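Local coordinates for protein heme oxygenase (mycobilin-producing) (Mycobacterium tuberculosis, PDB 3HX9) that degrades heme oxidatively to mycobilin with release of iron, and can bind two hemes in its active site, at residues S33-L42 with F52-A62. Residues are numbered along the deposited sequence; the frame is centred on the assembly and turned at random.
Sequences SPGFLGFQLL and FVVTHWESDEA. With HEM (protoporphyrin IX containing Fe), chain E.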
loop_
_atom_site.group_PDB
_atom_site.type_symbol
_atom_site.label_atom_id
_atom_site.label_comp_id
_atom_site.label_asym_id
_atom_site.label_seq_id
_atom_site.Cartn_x
_atom_site.Cartn_y
_atom_site.Cartn_z
ATOM N N SER A 33 8.873 -13.968 -11.481
ATOM C CA SER A 33 8.350 -15.064 -10.668
ATOM C C SER A 33 6.888 -15.212 -11.050
ATOM O O SER A 33 6.255 -14.184 -11.329
ATOM C CB SER A 33 8.362 -14.707 -9.179
ATOM O OG SER A 33 9.661 -14.550 -8.713
ATOM N N PRO A 34 6.347 -16.459 -11.083
ATOM C CA PRO A 34 5.016 -16.607 -11.649
ATOM C C PRO A 34 3.926 -15.878 -10.811
ATOM O O PRO A 34 3.881 -16.014 -9.593
ATOM C CB PRO A 34 4.797 -18.108 -11.695
ATOM C CG PRO A 34 6.149 -18.748 -11.474
ATOM C CD PRO A 34 6.963 -17.744 -10.709
ATOM N N GLY A 35 3.074 -15.128 -11.490
ATOM C CA GLY A 35 2.021 -14.403 -10.829
ATOM C C GLY A 35 2.495 -13.063 -10.233
ATOM O O GLY A 35 1.684 -12.328 -9.641
ATOM N N PHE A 36 3.768 -12.724 -10.399
ATOM C CA PHE A 36 4.303 -11.536 -9.669
ATOM C C PHE A 36 4.054 -10.340 -10.483
ATOM O O PHE A 36 4.390 -10.345 -11.691
ATOM C CB PHE A 36 5.808 -11.675 -9.468
ATOM C CG PHE A 36 6.439 -10.513 -8.763
ATOM C CD1 PHE A 36 5.979 -10.109 -7.499
ATOM C CD2 PHE A 36 7.480 -9.841 -9.331
ATOM C CE1 PHE A 36 6.591 -8.995 -6.858
ATOM C CE2 PHE A 36 8.168 -8.757 -8.671
ATOM C CZ PHE A 36 7.684 -8.318 -7.426
ATOM N N LEU A 37 3.478 -9.283 -9.886
ATOM C CA LEU A 37 3.178 -8.044 -10.648
ATOM C C LEU A 37 3.982 -6.799 -10.254
ATOM O O LEU A 37 3.737 -5.692 -10.762
ATOM C CB LEU A 37 1.661 -7.694 -10.560
ATOM C CG LEU A 37 0.728 -8.844 -10.943
ATOM C CD1 LEU A 37 -0.639 -8.614 -10.368
ATOM C CD2 LEU A 37 0.722 -8.803 -12.462
ATOM N N GLY A 38 4.964 -6.947 -9.365
ATOM C CA GLY A 38 5.861 -5.839 -9.098
ATOM C C GLY A 38 5.832 -5.553 -7.574
ATOM O O GLY A 38 5.022 -6.142 -6.828
ATOM N N PHE A 39 6.651 -4.592 -7.197
ATOM C CA PHE A 39 6.679 -4.130 -5.799
ATOM C C PHE A 39 7.177 -2.739 -5.669
ATOM O O PHE A 39 7.842 -2.197 -6.551
ATOM C CB PHE A 39 7.424 -5.114 -4.879
ATOM C CG PHE A 39 8.879 -4.874 -4.712
ATOM C CD1 PHE A 39 9.379 -4.225 -3.532
ATOM C CD2 PHE A 39 9.784 -5.305 -5.686
ATOM C CE1 PHE A 39 10.710 -4.043 -3.359
ATOM C CE2 PHE A 39 11.161 -5.152 -5.479
ATOM C CZ PHE A 39 11.609 -4.509 -4.329
ATOM N N GLN A 40 6.846 -2.157 -4.512
ATOM C CA GLN A 40 7.410 -0.874 -4.201
ATOM C C GLN A 40 8.017 -0.963 -2.849
ATOM O O GLN A 40 7.461 -1.642 -1.963
ATOM C CB GLN A 40 6.334 0.239 -4.120
ATOM C CG GLN A 40 5.626 0.477 -5.490
ATOM C CD GLN A 40 4.584 -0.576 -5.807
ATOM O OE1 GLN A 40 3.755 -0.938 -4.924
ATOM N NE2 GLN A 40 4.569 -1.077 -7.067
ATOM N N LEU A 41 9.071 -0.197 -2.652
ATOM C CA LEU A 41 9.581 0.042 -1.249
ATOM C C LEU A 41 9.117 1.462 -0.876
ATOM O O LEU A 41 9.412 2.423 -1.573
ATOM C CB LEU A 41 11.113 -0.028 -1.182
ATOM C CG LEU A 41 11.735 0.302 0.190
ATOM C CD1 LEU A 41 11.349 -0.835 1.172
ATOM C CD2 LEU A 41 13.239 0.307 0.054
ATOM N N LEU A 42 8.370 1.551 0.220
ATOM C CA LEU A 42 7.838 2.811 0.719
ATOM C C LEU A 42 8.579 3.206 2.006
ATOM O O LEU A 42 8.549 2.508 3.049
ATOM C CB LEU A 42 6.339 2.631 1.025
ATOM C CG LEU A 42 5.530 2.113 -0.209
ATOM C CD1 LEU A 42 4.021 2.282 0.182
ATOM C CD2 LEU A 42 5.809 3.046 -1.439
ATOM N N PHE A 52 7.262 0.001 4.244
ATOM C CA PHE A 52 6.295 -0.982 3.680
ATOM C C PHE A 52 6.859 -1.492 2.387
ATOM O O PHE A 52 7.177 -0.688 1.511
ATOM C CB PHE A 52 4.928 -0.330 3.344
ATOM C CG PHE A 52 3.963 -0.222 4.492
ATOM C CD1 PHE A 52 4.395 -0.411 5.815
ATOM C CD2 PHE A 52 2.627 0.070 4.264
ATOM C CE1 PHE A 52 3.490 -0.313 6.862
ATOM C CE2 PHE A 52 1.703 0.181 5.306
ATOM C CZ PHE A 52 2.189 0.021 6.634
ATOM N N VAL A 53 6.994 -2.812 2.277
ATOM C CA VAL A 53 7.458 -3.456 1.086
ATOM C C VAL A 53 6.173 -4.007 0.466
ATOM O O VAL A 53 5.640 -4.990 0.940
ATOM C CB VAL A 53 8.436 -4.581 1.415
ATOM C CG1 VAL A 53 8.925 -5.285 0.129
ATOM C CG2 VAL A 53 9.675 -3.900 2.129
ATOM N N VAL A 54 5.654 -3.283 -0.502
ATOM C CA VAL A 54 4.289 -3.519 -1.046
ATOM C C VAL A 54 4.422 -4.391 -2.280
ATOM O O VAL A 54 4.885 -3.914 -3.335
ATOM C CB VAL A 54 3.606 -2.204 -1.397
ATOM C CG1 VAL A 54 2.166 -2.464 -1.954
ATOM C CG2 VAL A 54 3.569 -1.294 -0.195
ATOM N N THR A 55 4.027 -5.653 -2.154
ATOM C CA THR A 55 4.212 -6.550 -3.312
ATOM C C THR A 55 2.840 -6.903 -3.868
ATOM O O THR A 55 1.833 -6.972 -3.145
ATOM C CB THR A 55 4.955 -7.846 -2.966
ATOM O OG1 THR A 55 4.097 -8.739 -2.190
ATOM C CG2 THR A 55 6.213 -7.536 -2.187
ATOM N N HIS A 56 2.807 -7.109 -5.197
ATOM C CA HIS A 56 1.515 -7.333 -5.906
ATOM C C HIS A 56 1.569 -8.664 -6.648
ATOM O O HIS A 56 2.590 -8.988 -7.278
ATOM C CB HIS A 56 1.421 -6.224 -6.971
ATOM C CG HIS A 56 1.314 -4.860 -6.352
ATOM N ND1 HIS A 56 2.396 -4.063 -6.055
ATOM C CD2 HIS A 56 0.212 -4.195 -5.923
ATOM C CE1 HIS A 56 1.961 -2.931 -5.509
ATOM N NE2 HIS A 56 0.636 -2.976 -5.454
ATOM N N TRP A 57 0.501 -9.444 -6.515
ATOM C CA TRP A 57 0.456 -10.778 -7.117
ATOM C C TRP A 57 -0.885 -10.976 -7.785
ATOM O O TRP A 57 -1.890 -10.437 -7.373
ATOM C CB TRP A 57 0.659 -11.855 -6.085
ATOM C CG TRP A 57 1.954 -11.706 -5.334
ATOM C CD1 TRP A 57 2.224 -10.837 -4.285
ATOM C CD2 TRP A 57 3.183 -12.362 -5.652
ATOM N NE1 TRP A 57 3.557 -10.923 -3.966
ATOM C CE2 TRP A 57 4.162 -11.893 -4.733
ATOM C CE3 TRP A 57 3.538 -13.345 -6.578
ATOM C CZ2 TRP A 57 5.517 -12.336 -4.785
ATOM C CZ3 TRP A 57 4.865 -13.795 -6.647
ATOM C CH2 TRP A 57 5.840 -13.307 -5.718
ATOM N N GLU A 58 -0.897 -11.815 -8.801
ATOM C CA GLU A 58 -2.178 -12.233 -9.388
ATOM C C GLU A 58 -3.111 -12.983 -8.456
ATOM O O GLU A 58 -4.336 -12.850 -8.583
ATOM C CB GLU A 58 -1.884 -13.146 -10.588
ATOM C CG GLU A 58 -0.912 -12.504 -11.571
ATOM C CD GLU A 58 -1.011 -13.091 -12.968
ATOM O OE1 GLU A 58 -1.142 -14.355 -13.087
ATOM O OE2 GLU A 58 -0.956 -12.256 -13.922
ATOM N N SER A 59 -2.579 -13.793 -7.522
ATOM C CA SER A 59 -3.383 -14.547 -6.597
ATOM C C SER A 59 -2.618 -14.807 -5.321
ATOM O O SER A 59 -1.377 -14.725 -5.319
ATOM C CB SER A 59 -3.723 -15.916 -7.206
ATOM O OG SER A 59 -2.553 -16.729 -7.364
ATOM N N ASP A 60 -3.346 -15.154 -4.285
ATOM C CA ASP A 60 -2.681 -15.599 -3.068
ATOM C C ASP A 60 -1.887 -16.876 -3.379
ATOM O O ASP A 60 -0.788 -17.048 -2.851
ATOM C CB ASP A 60 -3.693 -15.902 -2.008
ATOM C CG ASP A 60 -3.061 -16.478 -0.756
ATOM O OD1 ASP A 60 -2.183 -15.817 -0.142
ATOM O OD2 ASP A 60 -3.409 -17.661 -0.392
ATOM N N GLU A 61 -2.400 -17.749 -4.258
ATOM C CA GLU A 61 -1.625 -19.010 -4.475
ATOM C C GLU A 61 -0.253 -18.712 -5.080
ATOM O O GLU A 61 0.750 -19.410 -4.754
ATOM C CB GLU A 61 -2.393 -20.019 -5.356
ATOM C CG GLU A 61 -3.310 -20.919 -4.556
ATOM C CD GLU A 61 -4.473 -21.504 -5.396
ATOM O OE1 GLU A 61 -4.175 -22.134 -6.449
ATOM O OE2 GLU A 61 -5.676 -21.336 -4.995
ATOM N N ALA A 62 -0.199 -17.684 -5.938
ATOM C CA ALA A 62 1.029 -17.328 -6.564
ATOM C C ALA A 62 1.999 -16.830 -5.510
ATOM O O ALA A 62 3.173 -17.239 -5.475
ATOM C CB ALA A 62 0.821 -16.225 -7.675
HETATM C CHA HEM E . 14.157 -9.113 4.872
HETATM C CHB HEM E . 14.138 -8.015 0.131
HETATM C CHC HEM E . 9.423 -9.223 -0.073
HETATM C CHD HEM E . 9.770 -11.113 4.382
HETATM C C1A HEM E . 14.508 -8.655 3.618
HETATM C C2A HEM E . 15.769 -8.015 3.325
HETATM C C3A HEM E . 15.773 -7.732 2.023
HETATM C C4A HEM E . 14.528 -8.128 1.466
HETATM C CMA HEM E . 16.854 -7.012 1.209
HETATM C CAA HEM E . 16.887 -7.750 4.375
HETATM C CBA HEM E . 16.589 -6.421 5.089
HETATM C CGA HEM E . 17.622 -5.979 6.115
HETATM O O1A HEM E . 17.252 -5.868 7.267
HETATM O O2A HEM E . 18.789 -5.740 5.786
HETATM C C1B HEM E . 12.854 -8.239 -0.295
HETATM C C2B HEM E . 12.387 -7.931 -1.636
HETATM C C3B HEM E . 11.069 -8.256 -1.694
HETATM C C4B HEM E . 10.666 -8.761 -0.387
HETATM C CMB HEM E . 13.225 -7.365 -2.794
HETATM C CAB HEM E . 10.194 -8.030 -2.924
HETATM C CBB HEM E . 9.124 -8.763 -3.210
HETATM C C1C HEM E . 9.122 -9.853 1.108
HETATM C C2C HEM E . 7.816 -10.338 1.477
HETATM C C3C HEM E . 7.973 -10.809 2.725
HETATM C C4C HEM E . 9.319 -10.676 3.152
HETATM C CMC HEM E . 6.492 -10.188 0.700
HETATM C CAC HEM E . 6.884 -11.431 3.585
HETATM C CBC HEM E . 6.296 -12.523 3.087
HETATM C C1D HEM E . 10.965 -10.743 4.936
HETATM C C2D HEM E . 11.314 -11.011 6.297
HETATM C C3D HEM E . 12.687 -10.382 6.461
HETATM C C4D HEM E . 13.006 -9.778 5.177
HETATM C CMD HEM E . 10.429 -11.796 7.310
HETATM C CAD HEM E . 13.527 -10.365 7.745
HETATM C CBD HEM E . 13.084 -9.083 8.474
HETATM C CGD HEM E . 13.696 -9.084 9.883
HETATM O O1D HEM E . 14.678 -9.796 10.109
HETATM O O2D HEM E . 13.178 -8.478 10.847
HETATM N NA HEM E . 13.739 -8.707 2.446
HETATM N NB HEM E . 11.807 -8.746 0.416
HETATM N NC HEM E . 10.040 -10.093 2.132
HETATM N ND HEM E . 11.948 -9.977 4.336
HETATM FE FE HEM E . 11.797 -9.094 2.474
HETATM O O HOH W 1 4.774 -17.869 -7.738
#
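Phe36 directs the edge of its ring at the face of Trp57 in an edge-to-face pair, planes 53° apart, CD1 of Phe36 lying 3.5 Å from CZ2 of Trp57. The phenyl is carried there by CG anti to the backbone N (chi1 179°). In the plane of the indole, NE1 of Trp57 donates to OG1 of Thr55 (2.9 Å), which is also hydrogen-bonded to Lys5 O; this fixes the rotation of the indole, which also meets the ring of Trp66, the predicted transition-state stabilizer. Farther along the same face, Phe39 and Val53 run alongside each other in the same direction, with CD1 of Phe39 3.8 Å from CG1 of Val53. The vinyl carbon CAB of the heme sits over the centre of the Phe39 ring, while CG2 of Thr55 touches vinyl CBB at 3.3 Å. CD1 of Leu41 meets the other Val53 methyl, CG2. On the reverse face, Leu42 CD1 packs on Val54 CG2 (3.6 Å), and the Gln40 and His56 side chains cross at about a right angle, with the amide and imidazole planes 53° apart. NE2 of Gln40 is hydrogen-bonded to OD1 of Asp97 of the second subunit. Backbone pairing joins the antiparallel strands 36-42 and 52-57 of this hairpin, from Phe52 with Leu42 to Leu37 N on His56 O. Gly38 O takes His56 N (2.9 Å) and, weakly, His56 ND1 at the imidazole edge. Beyond the strands, Glu58 N donates to Gly35 O (2.8 Å). Strand 36-46 continues the sheet into the second subunit, as expected of a dimeric alpha-beta barrel. The heme-side face thus gives the vinyl group an apolar wall, its indole N-H satisfied by Thr55; the reverse face, also mostly aliphatic and aromatic, holds Gln40 and its bond to the second subunit.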